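Local structure of HTH-type transcriptional activator AmpR (5MMH) at residues A[11-16]-A[40-45]; A[59-64]-A[194-199]; A[83-88]-A[113-118]; A[120-125]-A[173-178]. The protein activates transcription of the beta-lactamase gene ampC by binding its promoter, and senses cell-wall-derived muropeptides through the LysR-type effector domain described here. One frame throughout, in Å; residues are numbered along the deposited sequence.

Contact 1: residues A[11-16]-A[40-45]; sequences RDVLTV and FIDLRL
Strands 13-16 and 42-45 form a parallel ladder, the two strands of a beta-alpha-beta unit whose crossover is helix 20-37. Four good backbone bonds tie them, given and taken by Asp12, Leu14 and Val16 of 11-16 and Asp42 and Arg44 of 40-45. Asp42 N donates almost straight along the carbonyl axis of Asp12 O at 3.0 Å, and Arg44 N does the same to Leu14 O at 2.7 Å. Going back, Leu14 N reaches Asp42 O and Val16 N reaches Arg44 O, both from above the carbonyl plane. Leu43 CA also lies 3.3 Å from Leu14 O, a softer C-H donor. Before the ladder begins, Asp12 N, the nitrogen of a cis peptide, makes only a weak bond to Phe40 O.

On the face carrying Val13, Thr15, Asp42 and Arg44, the arginine chain bends at chi2 (80°), and Val13 CG2 sits over one guanidinium face, 3.0 Å from Arg44 NH1. Asp42 OD1 lies well out of that guanidinium plane: no N-H points at it, any attraction is one of charge, and its position is not certain; the carboxylate's main partner is Arg132 of the second subunit. Thr15 OG1 is bonded to Gly58 O, and Thr15 N, on the strand's other edge, to Asp60 OD2.

On the other face Leu14 CD2 and Leu43 CD1 meet at 3.8 Å, their side chains pointing the same way. Leu14 and Val16 pack against helix 194-215, Leu43 and Leu45 against helix 20-37, and at Leu45 the sheet runs on into a strand of the second subunit.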
loop_
_atom_site.group_PDB
_atom_site.type_symbol
_atom_site.label_atom_id
_atom_site.label_comp_id
_atom_site.label_asym_id
_atom_site.label_seq_id
_atom_site.Cartn_x
_atom_site.Cartn_y
_atom_site.Cartn_z
ATOM N N ARG A 11 -8.338 -11.745 -26.950
ATOM C CA ARG A 11 -9.649 -11.705 -27.594
ATOM C C ARG A 11 -10.810 -11.600 -26.572
ATOM O O ARG A 11 -11.429 -12.605 -26.206
ATOM C CB ARG A 11 -9.811 -12.940 -28.505
ATOM C CG ARG A 11 -9.666 -14.281 -27.790
ATOM C CD ARG A 11 -8.893 -15.309 -28.594
ATOM N NE ARG A 11 -8.113 -16.151 -27.694
ATOM C CZ ARG A 11 -7.246 -17.080 -28.082
ATOM N NH1 ARG A 11 -7.038 -17.306 -29.373
ATOM N NH2 ARG A 11 -6.588 -17.786 -27.173
ATOM N N ASP A 12 -11.089 -10.387 -26.088
ATOM C CA ASP A 12 -10.250 -9.210 -26.323
ATOM C C ASP A 12 -9.513 -8.883 -25.032
ATOM O O ASP A 12 -10.027 -9.136 -23.939
ATOM C CB ASP A 12 -11.079 -8.006 -26.775
ATOM C CG ASP A 12 -11.574 -8.133 -28.201
ATOM O OD1 ASP A 12 -10.926 -8.850 -28.998
ATOM O OD2 ASP A 12 -12.619 -7.517 -28.518
ATOM N N VAL A 13 -8.323 -8.331 -25.139
ATOM C CA VAL A 13 -7.519 -8.077 -23.954
ATOM C C VAL A 13 -7.721 -6.637 -23.512
ATOM O O VAL A 13 -7.786 -5.716 -24.338
ATOM C CB VAL A 13 -6.030 -8.401 -24.209
ATOM C CG1 VAL A 13 -5.308 -7.262 -24.933
ATOM C CG2 VAL A 13 -5.350 -8.732 -22.908
ATOM N N LEU A 14 -7.849 -6.448 -22.197
ATOM C CA LEU A 14 -7.975 -5.122 -21.605
ATOM C C LEU A 14 -7.091 -5.035 -20.371
ATOM O O LEU A 14 -7.233 -5.843 -19.452
ATOM C CB LEU A 14 -9.427 -4.848 -21.237
ATOM C CG LEU A 14 -9.674 -3.594 -20.411
ATOM C CD1 LEU A 14 -9.277 -2.355 -21.172
ATOM C CD2 LEU A 14 -11.132 -3.530 -19.984
ATOM N N THR A 15 -6.197 -4.052 -20.330
ATOM C CA THR A 15 -5.285 -3.892 -19.209
ATOM C C THR A 15 -5.558 -2.568 -18.502
ATOM O O THR A 15 -5.417 -1.494 -19.096
ATOM C CB THR A 15 -3.829 -3.993 -19.678
ATOM O OG1 THR A 15 -3.556 -2.937 -20.601
ATOM C CG2 THR A 15 -3.614 -5.301 -20.406
ATOM N N VAL A 16 -5.963 -2.648 -17.236
ATOM C CA VAL A 16 -6.264 -1.467 -16.434
ATOM C C VAL A 16 -5.369 -1.475 -15.200
ATOM O O VAL A 16 -5.214 -2.513 -14.552
ATOM C CB VAL A 16 -7.745 -1.408 -16.028
ATOM C CG1 VAL A 16 -7.994 -0.196 -15.143
ATOM C CG2 VAL A 16 -8.656 -1.344 -17.276
ATOM N N PHE A 40 -16.612 -11.908 -22.019
ATOM C CA PHE A 40 -15.680 -12.052 -23.130
ATOM C C PHE A 40 -14.443 -11.164 -23.017
ATOM O O PHE A 40 -13.477 -11.368 -23.766
ATOM C CB PHE A 40 -16.413 -11.704 -24.434
ATOM C CG PHE A 40 -16.983 -10.298 -24.445
ATOM C CD1 PHE A 40 -16.497 -9.340 -25.331
ATOM C CD2 PHE A 40 -17.980 -9.921 -23.531
ATOM C CE1 PHE A 40 -17.017 -8.032 -25.319
ATOM C CE2 PHE A 40 -18.498 -8.637 -23.511
ATOM C CZ PHE A 40 -18.021 -7.684 -24.404
ATOM N N ILE A 41 -14.462 -10.156 -22.150
ATOM C CA ILE A 41 -13.313 -9.287 -21.958
ATOM C C ILE A 41 -12.387 -9.949 -20.954
ATOM O O ILE A 41 -12.803 -10.331 -19.851
ATOM C CB ILE A 41 -13.736 -7.896 -21.473
ATOM C CG1 ILE A 41 -14.585 -7.177 -22.532
ATOM C CG2 ILE A 41 -12.474 -7.094 -21.081
ATOM C CD1 ILE A 41 -15.014 -5.792 -22.130
ATOM N N ASP A 42 -11.134 -10.086 -21.333
ATOM C CA ASP A 42 -10.138 -10.666 -20.447
ATOM C C ASP A 42 -9.383 -9.487 -19.831
ATOM O O ASP A 42 -8.580 -8.817 -20.484
ATOM C CB ASP A 42 -9.238 -11.617 -21.226
ATOM C CG ASP A 42 -8.044 -12.084 -20.446
ATOM O OD1 ASP A 42 -7.027 -12.453 -21.069
ATOM O OD2 ASP A 42 -8.096 -12.068 -19.195
ATOM N N LEU A 43 -9.713 -9.194 -18.572
ATOM C CA LEU A 43 -9.204 -8.021 -17.872
ATOM C C LEU A 43 -7.894 -8.352 -17.165
ATOM O O LEU A 43 -7.801 -9.362 -16.465
ATOM C CB LEU A 43 -10.229 -7.522 -16.849
ATOM C CG LEU A 43 -9.943 -6.320 -15.978
ATOM C CD1 LEU A 43 -9.811 -5.093 -16.832
ATOM C CD2 LEU A 43 -11.084 -6.189 -15.021
ATOM N N ARG A 44 -6.880 -7.518 -17.375
ATOM C CA ARG A 44 -5.632 -7.602 -16.626
ATOM C C ARG A 44 -5.548 -6.385 -15.711
ATOM O O ARG A 44 -5.158 -5.291 -16.131
ATOM C CB ARG A 44 -4.430 -7.697 -17.563
ATOM C CG ARG A 44 -4.048 -9.130 -17.954
ATOM C CD ARG A 44 -4.952 -9.602 -19.032
ATOM N NE ARG A 44 -4.405 -10.757 -19.737
ATOM C CZ ARG A 44 -3.534 -10.642 -20.727
ATOM N NH1 ARG A 44 -3.086 -9.423 -21.027
ATOM N NH2 ARG A 44 -3.097 -11.701 -21.368
ATOM N N LEU A 45 -5.878 -6.600 -14.449
ATOM C CA LEU A 45 -5.837 -5.554 -13.448
ATOM C C LEU A 45 -4.494 -5.576 -12.733
ATOM O O LEU A 45 -4.012 -6.644 -12.348
ATOM C CB LEU A 45 -6.978 -5.760 -12.452
ATOM C CG LEU A 45 -7.211 -4.658 -11.423
ATOM C CD1 LEU A 45 -7.433 -3.329 -12.141
ATOM C CD2 LEU A 45 -8.413 -5.063 -10.600
#

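Contact 2: residues A[59-64]-A[194-199]; sequences LDYAIR and SAMLAF
Met196 lays its terminal methyl over one face of the Tyr61 ring, CE standing 4.1 Å from the ring centroid and 20° off the normal, a CH-pi contact displaced toward the rim. The thioether chain turns at its last torsion (chi3 72°), and this bend brings CE over the ring; SD stands farther off, oblique to it, in a Met-aromatic contact. The start of the residue meets the ring differently: Met196 CB packs 3.6 Å from Tyr61 CE2, while the backbone carbonyl oxygen Met196 O lies in the ring plane at its edge, 3.5 Å from Tyr61 CE2.

Its sulfur also touches the neighbouring acid, with Met196 SD 3.8 Å from Asp60 CB. The contact is mainly with the root of the aspartate; its carboxylate has other partners, OD1 in a salt bridge with Arg190 and OD2 in a hydrogen bond from Thr15 N. These two partners probably balance the buried charge and help to set the side chain's position.

One turn further along the helix, Phe199 has CG anti to its backbone N (chi1 174°), and its CD2 comes 4.0 Å from Tyr61 CD2. The two aromatic chains run antiparallel past one another and meet at these carbons.

No hydrogen bond crosses between 59-64 and 194-199; the join is packing, largely apolar and buried. It seats the start of helix 194-215 on the sheet: Tyr61 also touches Leu184 and Arg186 of strand 181-187, and Phe199 reaches Leu14 and Val16 of strand 13-19 and meets Phe34 of helix 20-37 edge-to-face.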
loop_
_atom_site.group_PDB
_atom_site.type_symbol
_atom_site.label_atom_id
_atom_site.label_comp_id
_atom_site.label_asym_id
_atom_site.label_seq_id
_atom_site.Cartn_x
_atom_site.Cartn_y
_atom_site.Cartn_z
ATOM N N LEU A 59 -0.488 -0.155 -19.945
ATOM C CA LEU A 59 -1.891 -0.014 -19.572
ATOM C C LEU A 59 -2.703 0.563 -20.729
ATOM O O LEU A 59 -2.219 1.427 -21.464
ATOM C CB LEU A 59 -2.031 0.903 -18.359
ATOM C CG LEU A 59 -1.201 0.520 -17.134
ATOM C CD1 LEU A 59 -1.482 1.454 -15.979
ATOM C CD2 LEU A 59 -1.545 -0.881 -16.751
ATOM N N ASP A 60 -3.946 0.090 -20.881
ATOM C CA ASP A 60 -4.898 0.835 -21.703
ATOM C C ASP A 60 -5.454 2.025 -20.921
ATOM O O ASP A 60 -5.444 3.155 -21.421
ATOM C CB ASP A 60 -6.021 -0.094 -22.197
ATOM C CG ASP A 60 -5.488 -1.285 -23.012
ATOM O OD1 ASP A 60 -4.646 -1.067 -23.901
ATOM O OD2 ASP A 60 -5.877 -2.451 -22.752
ATOM N N TYR A 61 -5.914 1.799 -19.678
ATOM C CA TYR A 61 -6.348 2.866 -18.775
ATOM C C TYR A 61 -5.595 2.835 -17.449
ATOM O O TYR A 61 -5.207 1.772 -16.957
ATOM C CB TYR A 61 -7.822 2.759 -18.432
ATOM C CG TYR A 61 -8.850 3.111 -19.507
ATOM C CD1 TYR A 61 -8.959 4.405 -20.027
ATOM C CD2 TYR A 61 -9.768 2.166 -19.921
ATOM C CE1 TYR A 61 -9.945 4.726 -20.992
ATOM C CE2 TYR A 61 -10.764 2.470 -20.871
ATOM C CZ TYR A 61 -10.846 3.746 -21.391
ATOM O OH TYR A 61 -11.816 4.007 -22.318
ATOM N N ALA A 62 -5.478 4.003 -16.823
ATOM C CA ALA A 62 -5.019 4.120 -15.446
ATOM C C ALA A 62 -6.004 4.957 -14.640
ATOM O O ALA A 62 -6.361 6.064 -15.052
ATOM C CB ALA A 62 -3.627 4.755 -15.363
ATOM N N ILE A 63 -6.429 4.445 -13.487
ATOM C CA ILE A 63 -7.291 5.180 -12.566
ATOM C C ILE A 63 -6.421 5.763 -11.465
ATOM O O ILE A 63 -5.688 5.034 -10.787
ATOM C CB ILE A 63 -8.382 4.280 -11.969
ATOM C CG1 ILE A 63 -9.335 3.771 -13.060
ATOM C CG2 ILE A 63 -9.136 5.020 -10.831
ATOM C CD1 ILE A 63 -10.308 2.692 -12.543
ATOM N N ARG A 64 -6.477 7.072 -11.271
ATOM C CA ARG A 64 -5.597 7.667 -10.273
ATOM C C ARG A 64 -6.309 8.833 -9.610
ATOM O O ARG A 64 -7.424 9.204 -9.987
ATOM C CB ARG A 64 -4.274 8.082 -10.907
ATOM C CG ARG A 64 -4.431 9.021 -12.045
ATOM C CD ARG A 64 -3.218 8.956 -12.938
ATOM N NE ARG A 64 -2.006 9.324 -12.217
ATOM C CZ ARG A 64 -0.890 9.739 -12.807
ATOM N NH1 ARG A 64 -0.834 9.839 -14.132
ATOM N NH2 ARG A 64 0.162 10.075 -12.068
ATOM N N SER A 194 -12.530 -1.431 -28.383
ATOM C CA SER A 194 -13.918 -1.725 -28.057
ATOM C C SER A 194 -14.062 -2.247 -26.625
ATOM O O SER A 194 -15.025 -1.896 -25.926
ATOM C CB SER A 194 -14.482 -2.713 -29.074
ATOM O OG SER A 194 -15.556 -3.443 -28.527
ATOM N N ALA A 195 -13.112 -3.062 -26.150
ATOM C CA ALA A 195 -13.171 -3.491 -24.750
ATOM C C ALA A 195 -12.986 -2.307 -23.813
ATOM O O ALA A 195 -13.667 -2.213 -22.785
ATOM C CB ALA A 195 -12.124 -4.566 -24.457
ATOM N N MET A 196 -12.083 -1.383 -24.163
ATOM C CA MET A 196 -11.953 -0.143 -23.406
ATOM C C MET A 196 -13.285 0.597 -23.315
ATOM O O MET A 196 -13.688 1.041 -22.233
ATOM C CB MET A 196 -10.896 0.761 -24.044
ATOM C CG MET A 196 -9.459 0.354 -23.778
ATOM S SD MET A 196 -8.316 1.181 -24.897
ATOM C CE MET A 196 -8.366 2.847 -24.268
ATOM N N LEU A 197 -13.984 0.750 -24.448
ATOM C CA LEU A 197 -15.257 1.471 -24.418
ATOM C C LEU A 197 -16.255 0.758 -23.522
ATOM O O LEU A 197 -16.946 1.399 -22.721
ATOM C CB LEU A 197 -15.819 1.650 -25.838
ATOM C CG LEU A 197 -14.990 2.668 -26.640
ATOM C CD1 LEU A 197 -15.358 2.732 -28.118
ATOM C CD2 LEU A 197 -15.102 4.039 -25.997
ATOM N N ALA A 198 -16.310 -0.574 -23.608
ATOM C CA ALA A 198 -17.207 -1.320 -22.738
ATOM C C ALA A 198 -16.856 -1.088 -21.274
ATOM O O ALA A 198 -17.737 -0.809 -20.451
ATOM C CB ALA A 198 -17.150 -2.808 -23.081
ATOM N N PHE A 199 -15.562 -1.177 -20.928
ATOM C CA PHE A 199 -15.170 -0.991 -19.531
ATOM C C PHE A 199 -15.524 0.405 -19.046
ATOM O O PHE A 199 -16.034 0.571 -17.937
ATOM C CB PHE A 199 -13.671 -1.247 -19.355
ATOM C CG PHE A 199 -13.157 -0.946 -17.973
ATOM C CD1 PHE A 199 -13.368 -1.833 -16.932
ATOM C CD2 PHE A 199 -12.442 0.208 -17.724
ATOM C CE1 PHE A 199 -12.888 -1.555 -15.661
ATOM C CE2 PHE A 199 -11.971 0.486 -16.456
ATOM C CZ PHE A 199 -12.205 -0.390 -15.428
#

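Contact 3: residues A[83-88]-A[113-118]; sequences LTVLCC and DEWPLW
Strand 83-86 and helix 114-118 cross almost perpendicularly, at 94°, and their main side chains repeat that crossing. Val85 meets Trp118 at about a right angle, with methyl CG2 set over one face of the indole. It lies 3.7 Å from the centroid of the six-membered ring and 19° off the normal, a CH-pi contact whose nearest atom is Trp118 CZ2, 3.5 Å from Val85 CG2. The tryptophan is put there by a CG anti to its backbone N (chi1 -177°). The same Val85 methyl also comes 3.9 Å from Trp115 CH2, so a single branch touches both indoles, over the face of one and at the tip of the other.

Leu83 and Glu114 make the second perpendicular pair. Leu83 CD1 abuts the carboxylate, 3.4 Å from Glu114 CD, and also touches Glu114 CB and CG. The acid's extended chain carries the charge past the leucine to Arg111, which takes OE2 in a salt bridge.

At the rim of the Trp118 indole, Leu83 O lies near the ring plane beside CD1. The indole's own N-H is spent on Thr175 O, an acceptor that Thr84 OG1 shares, while Trp115 NE1 bonds to Leu107 O.

The contact packs helix 114-121 onto the far end of strand 73-86 of the mixed sheet in the LysR effector domain, every touching residue buried. Leu154 of strand 153-156 packs against Leu83, Glu114 and Trp115, and Trp115 continues onto Leu106 and Arg108 of strand 106-109.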
loop_
_atom_site.group_PDB
_atom_site.type_symbol
_atom_site.label_atom_id
_atom_site.label_comp_id
_atom_site.label_asym_id
_atom_site.label_seq_id
_atom_site.Cartn_x
_atom_site.Cartn_y
_atom_site.Cartn_z
ATOM N N LEU A 83 -11.172 14.287 1.962
ATOM C CA LEU A 83 -10.273 13.768 2.979
ATOM C C LEU A 83 -10.814 14.077 4.371
ATOM O O LEU A 83 -11.304 15.182 4.625
ATOM C CB LEU A 83 -8.882 14.385 2.821
ATOM C CG LEU A 83 -8.141 14.102 1.520
ATOM C CD1 LEU A 83 -6.724 14.650 1.578
ATOM C CD2 LEU A 83 -8.121 12.608 1.248
ATOM N N THR A 84 -10.705 13.105 5.276
ATOM C CA THR A 84 -11.080 13.320 6.664
ATOM C C THR A 84 -10.063 12.651 7.584
ATOM O O THR A 84 -9.262 11.814 7.161
ATOM C CB THR A 84 -12.496 12.792 6.946
ATOM O OG1 THR A 84 -13.041 13.495 8.063
ATOM C CG2 THR A 84 -12.485 11.283 7.241
ATOM N N VAL A 85 -10.119 13.024 8.860
ATOM C CA VAL A 85 -9.258 12.440 9.884
ATOM C C VAL A 85 -9.760 11.046 10.239
ATOM O O VAL A 85 -10.946 10.859 10.533
ATOM C CB VAL A 85 -9.212 13.343 11.125
ATOM C CG1 VAL A 85 -8.669 12.582 12.301
ATOM C CG2 VAL A 85 -8.369 14.587 10.855
ATOM N N LEU A 86 -8.852 10.056 10.216
ATOM C CA LEU A 86 -9.171 8.680 10.560
ATOM C C LEU A 86 -8.121 8.162 11.531
ATOM O O LEU A 86 -6.929 8.437 11.367
ATOM C CB LEU A 86 -9.231 7.795 9.308
ATOM C CG LEU A 86 -10.328 8.166 8.303
ATOM C CD1 LEU A 86 -10.120 7.419 7.003
ATOM C CD2 LEU A 86 -11.700 7.846 8.868
ATOM N N CYS A 87 -8.558 7.413 12.545
ATOM C CA CYS A 87 -7.637 6.942 13.577
ATOM C C CYS A 87 -8.226 5.728 14.277
ATOM O O CYS A 87 -9.378 5.352 14.050
ATOM C CB CYS A 87 -7.326 8.042 14.587
ATOM S SG CYS A 87 -8.777 8.688 15.443
ATOM N N CYS A 88 -7.409 5.105 15.129
ATOM C CA CYS A 88 -7.890 3.974 15.915
ATOM C C CYS A 88 -8.751 4.457 17.089
ATOM O O CYS A 88 -8.660 5.618 17.502
ATOM C CB CYS A 88 -6.717 3.132 16.421
ATOM S SG CYS A 88 -5.642 3.948 17.613
ATOM N N ASP A 113 0.086 19.719 1.204
ATOM C CA ASP A 113 -0.845 20.742 1.652
ATOM C C ASP A 113 -2.179 20.179 2.129
ATOM O O ASP A 113 -3.118 20.945 2.343
ATOM C CB ASP A 113 -1.066 21.779 0.544
ATOM C CG ASP A 113 0.085 22.781 0.445
ATOM O OD1 ASP A 113 0.795 22.783 -0.585
ATOM O OD2 ASP A 113 0.295 23.552 1.412
ATOM N N GLU A 114 -2.280 18.874 2.340
ATOM C CA GLU A 114 -3.564 18.311 2.733
ATOM C C GLU A 114 -3.895 18.652 4.182
ATOM O O GLU A 114 -5.021 19.063 4.490
ATOM C CB GLU A 114 -3.556 16.804 2.513
ATOM C CG GLU A 114 -3.359 16.396 1.053
ATOM C CD GLU A 114 -3.457 14.876 0.846
ATOM O OE1 GLU A 114 -3.333 14.127 1.840
ATOM O OE2 GLU A 114 -3.670 14.427 -0.305
ATOM N N TRP A 115 -2.926 18.494 5.091
ATOM C CA TRP A 115 -3.174 18.828 6.494
ATOM C C TRP A 115 -3.451 20.309 6.727
ATOM O O TRP A 115 -4.400 20.620 7.469
ATOM C CB TRP A 115 -2.011 18.351 7.373
ATOM C CG TRP A 115 -2.145 16.941 7.787
ATOM C CD1 TRP A 115 -1.467 15.888 7.286
ATOM C CD2 TRP A 115 -3.040 16.420 8.774
ATOM N NE1 TRP A 115 -1.875 14.730 7.900
ATOM C CE2 TRP A 115 -2.839 15.032 8.823
ATOM C CE3 TRP A 115 -3.997 16.994 9.623
ATOM C CZ2 TRP A 115 -3.547 14.202 9.688
ATOM C CZ3 TRP A 115 -4.714 16.165 10.473
ATOM C CH2 TRP A 115 -4.477 14.784 10.503
ATOM N N PRO A 116 -2.666 21.260 6.198
ATOM C CA PRO A 116 -3.072 22.666 6.353
ATOM C C PRO A 116 -4.424 22.955 5.728
ATOM O O PRO A 116 -5.223 23.692 6.316
ATOM C CB PRO A 116 -1.936 23.452 5.676
ATOM C CG PRO A 116 -1.136 22.461 4.932
ATOM C CD PRO A 116 -1.316 21.148 5.623
ATOM N N LEU A 117 -4.731 22.363 4.574
ATOM C CA LEU A 117 -6.049 22.579 3.979
ATOM C C LEU A 117 -7.151 22.082 4.894
ATOM O O LEU A 117 -8.180 22.747 5.051
ATOM C CB LEU A 117 -6.144 21.896 2.619
ATOM C CG LEU A 117 -5.598 22.738 1.462
ATOM C CD1 LEU A 117 -5.626 21.978 0.149
ATOM C CD2 LEU A 117 -6.395 24.028 1.355
ATOM N N TRP A 118 -6.944 20.924 5.530
ATOM C CA TRP A 118 -7.987 20.377 6.386
ATOM C C TRP A 118 -8.160 21.204 7.651
ATOM O O TRP A 118 -9.293 21.425 8.095
ATOM C CB TRP A 118 -7.675 18.935 6.755
ATOM C CG TRP A 118 -8.764 18.294 7.579
ATOM C CD1 TRP A 118 -9.821 17.571 7.109
ATOM C CD2 TRP A 118 -8.888 18.299 9.009
ATOM N NE1 TRP A 118 -10.595 17.127 8.148
ATOM C CE2 TRP A 118 -10.044 17.557 9.327
ATOM C CE3 TRP A 118 -8.130 18.848 10.052
ATOM C CZ2 TRP A 118 -10.471 17.364 10.643
ATOM C CZ3 TRP A 118 -8.556 18.654 11.366
ATOM C CH2 TRP A 118 -9.709 17.917 11.647
#

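Contact 4: residues A[120-125]-A[173-178]; sequences QAAGLP and FATEVS
This is a small surface contact of plain packing, in which the C-terminal end of helix 114-121, closed by a Schellman motif, rests on the irregular segment 173-178 that leads toward strand 181-187. It belongs to the periplasmic-binding-protein-like fold of the LysR effector domain, and no hydrogen bond joins the two segments.

Gly123 ends the helix. It is the first residue to leave helical angles, with a positive phi of 82°, and its N donates back to Gln120 O at 2.6 Å. At these backbone angles a CB would collide with Ala122 O, in keeping with the glycine found here. The chain then swings away, and Ala121 and Ala122, at the helix end, do the touching.

Thr175 is what they rest on. Its CG2 is anti to the backbone N, and OG1 lies beside that N (chi1 -61°); this directs the methyl at the peptide joining the two alanines, with Thr175 CG2 3.6 Å from Ala122 N. The hydroxyl flanks the same spot, near the CA and CB of Ala122, so both branches of the threonine lie against the alanine backbone. Thr175 O faces away from this meeting.

Further along, Val177 pairs through its backbone with Leu83 and lays its side chain on Leu117 and Trp118, so the loop runs alongside the helix. Ala121 also approaches the loop backbone between Thr175 and Val177, its CB 3.4 Å from Glu176 O and 4.2 Å from Val177 CB.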
loop_
_atom_site.group_PDB
_atom_site.type_symbol
_atom_site.label_atom_id
_atom_site.label_comp_id
_atom_site.label_asym_id
_atom_site.label_seq_id
_atom_site.Cartn_x
_atom_site.Cartn_y
_atom_site.Cartn_z
ATOM N N GLN A 120 -7.679 24.381 8.013
ATOM C CA GLN A 120 -8.502 25.492 7.551
ATOM C C GLN A 120 -9.975 25.123 7.570
ATOM O O GLN A 120 -10.782 25.755 8.255
ATOM C CB GLN A 120 -8.092 25.883 6.144
ATOM C CG GLN A 120 -6.925 26.798 6.057
ATOM C CD GLN A 120 -6.891 27.444 4.703
ATOM O OE1 GLN A 120 -7.781 27.208 3.872
ATOM N NE2 GLN A 120 -5.881 28.267 4.461
ATOM N N ALA A 121 -10.338 24.076 6.830
ATOM C CA ALA A 121 -11.731 23.647 6.784
ATOM C C ALA A 121 -12.315 23.436 8.178
ATOM O O ALA A 121 -13.526 23.580 8.371
ATOM C CB ALA A 121 -11.853 22.372 5.956
ATOM N N ALA A 122 -11.485 23.102 9.158
ATOM C CA ALA A 122 -11.948 22.939 10.532
ATOM C C ALA A 122 -11.972 24.247 11.311
ATOM O O ALA A 122 -12.372 24.243 12.477
ATOM C CB ALA A 122 -11.069 21.929 11.281
ATOM N N GLY A 123 -11.545 25.351 10.708
ATOM C CA GLY A 123 -11.540 26.619 11.407
ATOM C C GLY A 123 -10.347 26.816 12.311
ATOM O O GLY A 123 -10.498 27.328 13.427
ATOM N N LEU A 124 -9.164 26.418 11.863
ATOM C CA LEU A 124 -7.913 26.537 12.593
ATOM C C LEU A 124 -6.859 27.088 11.643
ATOM O O LEU A 124 -7.035 27.045 10.418
ATOM C CB LEU A 124 -7.469 25.177 13.161
ATOM C CG LEU A 124 -8.365 24.502 14.212
ATOM C CD1 LEU A 124 -7.899 23.075 14.522
ATOM C CD2 LEU A 124 -8.417 25.318 15.485
ATOM N N PRO A 125 -5.764 27.639 12.172
ATOM C CA PRO A 125 -4.691 28.136 11.295
ATOM C C PRO A 125 -4.099 27.015 10.450
ATOM O O PRO A 125 -4.205 25.828 10.771
ATOM C CB PRO A 125 -3.649 28.703 12.274
ATOM C CG PRO A 125 -4.376 28.909 13.573
ATOM C CD PRO A 125 -5.502 27.911 13.602
ATOM N N PHE A 173 -14.030 13.394 13.681
ATOM C CA PHE A 173 -14.612 14.703 13.393
ATOM C C PHE A 173 -15.417 14.671 12.100
ATOM O O PHE A 173 -15.218 13.814 11.231
ATOM C CB PHE A 173 -13.545 15.796 13.281
ATOM C CG PHE A 173 -12.546 15.780 14.402
ATOM C CD1 PHE A 173 -12.913 16.162 15.686
ATOM C CD2 PHE A 173 -11.240 15.375 14.174
ATOM C CE1 PHE A 173 -11.987 16.152 16.723
ATOM C CE2 PHE A 173 -10.308 15.355 15.206
ATOM C CZ PHE A 173 -10.682 15.744 16.482
ATOM N N ALA A 174 -16.313 15.650 11.971
ATOM C CA ALA A 174 -17.145 15.786 10.781
ATOM C C ALA A 174 -16.444 16.511 9.635
ATOM O O ALA A 174 -16.787 16.286 8.467
ATOM C CB ALA A 174 -18.446 16.517 11.130
ATOM N N THR A 175 -15.475 17.368 9.939
ATOM C CA THR A 175 -14.861 18.206 8.918
ATOM C C THR A 175 -14.232 17.367 7.804
ATOM O O THR A 175 -13.489 16.411 8.070
ATOM C CB THR A 175 -13.806 19.109 9.565
ATOM O OG1 THR A 175 -14.428 19.956 10.536
ATOM C CG2 THR A 175 -13.137 19.990 8.524
ATOM N N GLU A 176 -14.551 17.720 6.552
ATOM C CA GLU A 176 -13.895 17.208 5.351
ATOM C C GLU A 176 -13.197 18.350 4.631
ATOM O O GLU A 176 -13.466 19.526 4.879
ATOM C CB GLU A 176 -14.882 16.582 4.356
ATOM C CG GLU A 176 -15.738 15.467 4.855
ATOM C CD GLU A 176 -16.667 14.969 3.780
ATOM O OE1 GLU A 176 -16.894 15.725 2.810
ATOM O OE2 GLU A 176 -17.179 13.836 3.898
ATOM N N VAL A 177 -12.339 17.984 3.683
ATOM C CA VAL A 177 -11.788 18.927 2.721
ATOM C C VAL A 177 -11.644 18.212 1.388
ATOM O O VAL A 177 -11.204 17.056 1.329
ATOM C CB VAL A 177 -10.442 19.510 3.195
ATOM C CG1 VAL A 177 -9.410 18.378 3.472
ATOM C CG2 VAL A 177 -9.915 20.495 2.181
ATOM N N SER A 178 -12.015 18.905 0.318
ATOM C CA SER A 178 -12.029 18.363 -1.036
ATOM C C SER A 178 -10.745 18.782 -1.728
ATOM O O SER A 178 -10.586 19.948 -2.092
ATOM C CB SER A 178 -13.241 18.881 -1.816
ATOM O OG SER A 178 -14.426 18.164 -1.519
#

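How the contacts relate
The four contacts fall into two clusters on opposite sides of the chain's centre. Contacts 1 and 2 lie 9 Å apart, centre to centre, and touch directly: strands 13-19 and 61-66 are sheet neighbours, joined by a probable hydrogen bond of 2.8 Å between Thr15 O and Asp60 N, and Leu14 packs on Phe199. Contacts 3 and 4 are 8 Å apart, share helix 114-121, and are likewise stitched together, Leu83 N lying 2.8 Å from Val177 O. Between the clusters, contacts 1 and 3 are about 36 Å apart by centres, yet both reach the same mixed sheet. Contacts 3 and 4 are nested in the long chain loop that contact 2 closes.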